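Local coordinates for D-alanine--D-alanine ligase (Coxiella burnetii, PDB 3TQT) that joins two D-alanine molecules into D-alanyl-D-alanine at the cost of ATP, supplying the dipeptide for peptidoglycan synthesis, at the interface of chains A and B. Coordinates in Å, arbitrary orientation; residue numbers count along the deposited sequence, not the author numbering. Chains: chain A/B, D-alanine--D-alanine ligase.

The interface of chains A and B. Residues chain A 80-81, 121-122, 124; chain B 14, 47-48, 50, 110.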
# COMPACT_ATOMS: atom_id res chain seq x y z
N PHE A 80 6.01 4.31 -19.59
CA PHE A 80 6.39 3.08 -18.91
C PHE A 80 7.66 2.50 -19.49
O PHE A 80 7.88 2.55 -20.70
CB PHE A 80 5.27 2.05 -18.98
CG PHE A 80 4.11 2.37 -18.09
CD1 PHE A 80 4.25 2.36 -16.72
CD2 PHE A 80 2.88 2.70 -18.64
CE1 PHE A 80 3.19 2.67 -15.90
CE2 PHE A 80 1.81 3.01 -17.82
CZ PHE A 80 1.97 2.99 -16.45
N GLY A 81 8.50 1.94 -18.63
CA GLY A 81 9.70 1.27 -19.08
C GLY A 81 10.86 2.22 -19.23
O GLY A 81 12.01 1.83 -19.09
N GLU A 121 6.57 3.27 -8.28
CA GLU A 121 7.19 1.95 -8.28
C GLU A 121 7.10 1.32 -9.67
O GLU A 121 8.05 0.71 -10.15
CB GLU A 121 6.54 1.01 -7.27
CG GLU A 121 6.74 1.42 -5.83
CD GLU A 121 8.12 1.10 -5.31
OE1 GLU A 121 8.90 0.44 -6.03
OE2 GLU A 121 8.42 1.53 -4.18
N LEU A 122 5.95 1.46 -10.32
CA LEU A 122 5.76 0.87 -11.64
C LEU A 122 6.69 1.53 -12.66
O LEU A 122 7.08 0.90 -13.65
CB LEU A 122 4.32 1.02 -12.10
CG LEU A 122 3.31 0.15 -11.36
CD1 LEU A 122 1.91 0.62 -11.71
CD2 LEU A 122 3.52 -1.30 -11.78
N ASN A 124 9.60 2.52 -11.83
CA ASN A 124 10.94 2.24 -11.31
C ASN A 124 11.68 3.53 -11.03
O ASN A 124 12.87 3.62 -11.31
CB ASN A 124 11.76 1.39 -12.30
CG ASN A 124 11.13 0.03 -12.58
OD1 ASN A 124 11.04 -0.40 -13.74
ND2 ASN A 124 10.69 -0.64 -11.52
N GLN B 14 6.90 -7.14 -13.97
CA GLN B 14 8.27 -7.35 -13.54
C GLN B 14 8.20 -8.15 -12.24
O GLN B 14 8.35 -7.61 -11.14
CB GLN B 14 8.98 -6.01 -13.34
CG GLN B 14 8.71 -5.00 -14.47
CD GLN B 14 9.51 -3.72 -14.31
OE1 GLN B 14 10.67 -3.65 -14.73
NE2 GLN B 14 8.90 -2.71 -13.71
N VAL B 47 10.67 -5.65 -18.54
CA VAL B 47 11.36 -4.39 -18.32
C VAL B 47 10.39 -3.25 -18.02
O VAL B 47 10.77 -2.08 -17.98
CB VAL B 47 12.29 -4.03 -19.51
CG1 VAL B 47 13.38 -5.08 -19.66
CG2 VAL B 47 11.50 -3.92 -20.79
N GLY B 48 9.13 -3.60 -17.79
CA GLY B 48 8.15 -2.64 -17.33
C GLY B 48 7.42 -1.90 -18.44
O GLY B 48 6.69 -0.95 -18.17
N TRP B 50 4.53 -1.34 -21.24
CA TRP B 50 3.12 -1.75 -21.32
C TRP B 50 2.62 -1.84 -22.77
O TRP B 50 2.89 -0.97 -23.59
CB TRP B 50 2.24 -0.75 -20.58
CG TRP B 50 2.35 -0.80 -19.09
CD1 TRP B 50 3.48 -0.96 -18.34
CD2 TRP B 50 1.27 -0.67 -18.17
NE1 TRP B 50 3.16 -0.94 -17.00
CE2 TRP B 50 1.81 -0.77 -16.87
CE3 TRP B 50 -0.11 -0.48 -18.32
CZ2 TRP B 50 1.01 -0.69 -15.73
CZ3 TRP B 50 -0.89 -0.40 -17.18
CH2 TRP B 50 -0.33 -0.50 -15.91
N GLN B 110 4.70 -6.00 -7.73
CA GLN B 110 3.99 -4.97 -8.49
C GLN B 110 2.53 -5.30 -8.82
O GLN B 110 1.72 -4.40 -9.05
CB GLN B 110 4.81 -4.51 -9.72
CG GLN B 110 6.26 -4.17 -9.34
CD GLN B 110 6.93 -3.17 -10.25
OE1 GLN B 110 6.61 -3.07 -11.44
NE2 GLN B 110 7.89 -2.43 -9.71
O HOH W 1 7.85 1.15 -16.14
O HOH W 2 5.45 -0.94 -15.42
O HOH W 3 12.63 0.04 -17.15
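Two aromatic rings laid face to face form the apolar centre of this patch of the two-fold interface. The phenyl ring of A:Phe80 covers the indole of B:Trp50 with planes 8° apart; its centroid lies 3.6 Å from that of the five-membered ring, and its CE2 sits over the middle of the indole. In both, CG stands anti to the carbonyl carbon (chi1 near -72°), and the side chains come in at a slant. Flat aromatics suit this place because they can lie on one another over a whole face, while the indole keeps a polar edge: NE1 is hydrogen-bonded to water 2, in the ring plane, at 2.8 Å.

Beside the stack, A:Leu122, ending helix 115-122, runs alongside B:Gln110, pointing the other way, its CD2 methyl 4.0 Å from the CB methylene. Glutamine serves well, offering leucine an aliphatic stem and an amide beyond it.

That amide is held by B:Gln14, whose extended chain meets A:Asn124 tip to tip. A primary amide suits B:Gln14 because its NH2 serves two carbonyls: NE2 gives an N-H to A:Asn124 OD1 at 3.1 Å, along an in-plane lone pair and fairly straight (157° at H), and bonds B:Gln110 OE1 at 3.2 Å, from above that carbonyl's plane. B:Gln110 NE2 bonds A:Glu121 O weakly. Short A:Asn124 supplies the acceptor, and asparagine tolerates its positive phi.

Waters 1 and 2, in the seam between stack and amides, both bond A:Leu122 O and B:Gly48 O, water 1 also A:Gly81 N; water 3, farther out, bridges A:Gly81 O and B:Val47 O. The glycines, both at positive phi, add no side-chain bulk. Repeated by symmetry, the patch joins two subunits of the deposited dimer.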